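Side-chain contact in hypothetical protein MJ1247 (Methanocaldococcus jannaschii, PDB 1JEO), which catalyses the isomerisation between 3-hexulose 6-phosphate and fructose 6-phosphate on the way to ribose 5-phosphate: residues K18-N23 with L128-E133. Residues are numbered along the deposited sequence; the frame is centred on the assembly and turned at random.
Sequences KKFYTN and LTIPLE
Phe20, on the short helix 19-22, faces Ile130 at the end of strand 128-130 with 10.5 Å between their CA atoms, the nearest pair of CA atoms across the two segments. No direct hydrogen bond joins them; side chains and one water span the gap. CB of Phe20 leaves the backbone toward segment 128-133, and with CG anti to the carbonyl carbon (chi1 -67°) the ring reaches forward, its CZ end directed at two methyl groups, both on the same side of the ring plane. CZ lies 3.8 Å from CG2 of Ile130, while CE1 is 3.9 Å from CD2 of Leu132, both methyls meeting the ring obliquely. The Leu132 side chain crosses that of Phe20 at about a right angle. Strand 128-130 is, within this chain, an outermost strand of the parallel sheet of the SIS fold, bonded on its inner side to strand 112-115, so Phe20 packs an N-terminal helical turn against this edge of the sheet. Phe153 of helix 144-164 and Leu30 of helix 24-39 also touch the ring. An alanine in place of Phe20 would probably open a gap beside the Ile130 and Leu132 methyls and remove the ring that Phe153 meets. Alongside this apolar contact runs a polar bridge: the Lys19 ammonium NZ donates to a water at 2.9 Å, which in turn donates to Pro131 O at 2.8 Å and accepts from Glu133 N. The same water also donates to Glu133 OE1 over a longer 3.3 Å, linking the lysine and carboxylate, whose NZ and OE1 atoms remain 4.9 Å apart.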
loop_
_atom_site.group_PDB
_atom_site.type_symbol
_atom_site.label_atom_id
_atom_site.label_comp_id
_atom_site.label_asym_id
_atom_site.label_seq_id
_atom_site.Cartn_x
_atom_site.Cartn_y
_atom_site.Cartn_z
ATOM N N LYS A 18 -2.531 -3.933 15.296
ATOM C CA LYS A 18 -1.706 -3.815 16.505
ATOM C C LYS A 18 -0.448 -4.689 16.411
ATOM O O LYS A 18 0.590 -4.339 16.973
ATOM C CB LYS A 18 -2.529 -4.184 17.753
ATOM C CG LYS A 18 -1.904 -3.773 19.084
ATOM C CD LYS A 18 -2.781 -4.140 20.274
ATOM C CE LYS A 18 -2.096 -3.775 21.591
ATOM N NZ LYS A 18 -2.933 -4.086 22.787
ATOM N N LYS A 19 -0.536 -5.770 15.627
ATOM C CA LYS A 19 0.570 -6.720 15.406
ATOM C C LYS A 19 1.824 -6.045 14.848
ATOM O O LYS A 19 2.942 -6.458 15.153
ATOM C CB LYS A 19 0.162 -7.816 14.415
ATOM C CG LYS A 19 -0.988 -8.720 14.829
ATOM C CD LYS A 19 -1.258 -9.813 13.776
ATOM C CE LYS A 19 -1.596 -9.241 12.390
ATOM N NZ LYS A 19 -2.016 -10.278 11.413
ATOM N N PHE A 20 1.622 -5.004 14.036
ATOM C CA PHE A 20 2.717 -4.254 13.412
ATOM C C PHE A 20 3.560 -3.420 14.381
ATOM O O PHE A 20 4.621 -2.905 14.008
ATOM C CB PHE A 20 2.178 -3.374 12.277
ATOM C CG PHE A 20 1.661 -4.155 11.101
ATOM C CD1 PHE A 20 0.281 -4.378 10.945
ATOM C CD2 PHE A 20 2.551 -4.692 10.149
ATOM C CE1 PHE A 20 -0.220 -5.134 9.850
ATOM C CE2 PHE A 20 2.075 -5.449 9.047
ATOM C CZ PHE A 20 0.679 -5.671 8.899
ATOM N N TYR A 21 3.091 -3.326 15.625
ATOM C CA TYR A 21 3.766 -2.575 16.681
ATOM C C TYR A 21 4.258 -3.475 17.821
ATOM O O TYR A 21 5.260 -3.160 18.466
ATOM C CB TYR A 21 2.815 -1.519 17.272
ATOM C CG TYR A 21 2.320 -0.473 16.297
ATOM C CD1 TYR A 21 1.077 -0.624 15.647
ATOM C CD2 TYR A 21 3.080 0.685 16.028
ATOM C CE1 TYR A 21 0.594 0.363 14.741
ATOM C CE2 TYR A 21 2.611 1.682 15.127
ATOM C CZ TYR A 21 1.368 1.509 14.491
ATOM O OH TYR A 21 0.899 2.474 13.635
ATOM N N THR A 22 3.550 -4.580 18.064
ATOM C CA THR A 22 3.873 -5.500 19.161
ATOM C C THR A 22 4.612 -6.801 18.832
ATOM O O THR A 22 5.470 -7.234 19.611
ATOM C CB THR A 22 2.607 -5.841 19.998
ATOM O OG1 THR A 22 1.630 -6.481 19.169
ATOM C CG2 THR A 22 1.998 -4.573 20.599
ATOM N N ASN A 23 4.273 -7.409 17.694
ATOM C CA ASN A 23 4.885 -8.664 17.247
ATOM C C ASN A 23 6.058 -8.407 16.302
ATOM O O ASN A 23 5.916 -7.680 15.315
ATOM C CB ASN A 23 3.837 -9.556 16.566
ATOM C CG ASN A 23 2.780 -10.076 17.535
ATOM O OD1 ASN A 23 2.538 -11.281 17.613
ATOM N ND2 ASN A 23 2.141 -9.170 18.268
ATOM N N LEU A 128 8.255 -9.024 -0.895
ATOM C CA LEU A 128 7.669 -8.847 0.429
ATOM C C LEU A 128 6.152 -8.898 0.302
ATOM O O LEU A 128 5.561 -8.172 -0.503
ATOM C CB LEU A 128 8.094 -7.497 1.036
ATOM C CG LEU A 128 7.475 -7.002 2.355
ATOM C CD1 LEU A 128 7.942 -7.843 3.545
ATOM C CD2 LEU A 128 7.827 -5.543 2.573
ATOM N N THR A 129 5.533 -9.774 1.085
ATOM C CA THR A 129 4.083 -9.906 1.094
ATOM C C THR A 129 3.577 -9.483 2.468
ATOM O O THR A 129 4.104 -9.921 3.496
ATOM C CB THR A 129 3.628 -11.353 0.756
ATOM O OG1 THR A 129 4.076 -11.693 -0.559
ATOM C CG2 THR A 129 2.099 -11.477 0.791
ATOM N N ILE A 130 2.602 -8.574 2.473
ATOM C CA ILE A 130 1.992 -8.082 3.709
ATOM C C ILE A 130 0.500 -8.478 3.715
ATOM O O ILE A 130 -0.335 -7.772 3.142
ATOM C CB ILE A 130 2.167 -6.528 3.885
ATOM C CG1 ILE A 130 3.655 -6.143 3.840
ATOM C CG2 ILE A 130 1.547 -6.070 5.225
ATOM C CD1 ILE A 130 3.948 -4.643 3.946
ATOM N N PRO A 131 0.155 -9.638 4.329
ATOM C CA PRO A 131 -1.244 -10.082 4.382
ATOM C C PRO A 131 -2.044 -9.346 5.461
ATOM O O PRO A 131 -1.548 -9.126 6.566
ATOM C CB PRO A 131 -1.127 -11.573 4.741
ATOM C CG PRO A 131 0.311 -11.926 4.456
ATOM C CD PRO A 131 1.030 -10.690 4.879
ATOM N N LEU A 132 -3.244 -8.893 5.102
ATOM C CA LEU A 132 -4.140 -8.219 6.038
ATOM C C LEU A 132 -5.382 -9.104 6.075
ATOM O O LEU A 132 -6.361 -8.880 5.351
ATOM C CB LEU A 132 -4.463 -6.779 5.590
ATOM C CG LEU A 132 -3.325 -5.748 5.529
ATOM C CD1 LEU A 132 -3.839 -4.462 4.948
ATOM C CD2 LEU A 132 -2.715 -5.494 6.898
ATOM N N GLU A 133 -5.274 -10.167 6.872
ATOM C CA GLU A 133 -6.327 -11.170 7.044
ATOM C C GLU A 133 -7.444 -10.668 7.951
ATOM O O GLU A 133 -7.397 -10.797 9.179
ATOM C CB GLU A 133 -5.719 -12.477 7.562
ATOM C CG GLU A 133 -4.694 -13.076 6.604
ATOM C CD GLU A 133 -3.784 -14.091 7.266
ATOM O OE1 GLU A 133 -2.898 -13.678 8.046
ATOM O OE2 GLU A 133 -3.951 -15.300 6.995
HETATM O O HOH W 1 -2.907 -10.448 8.663
#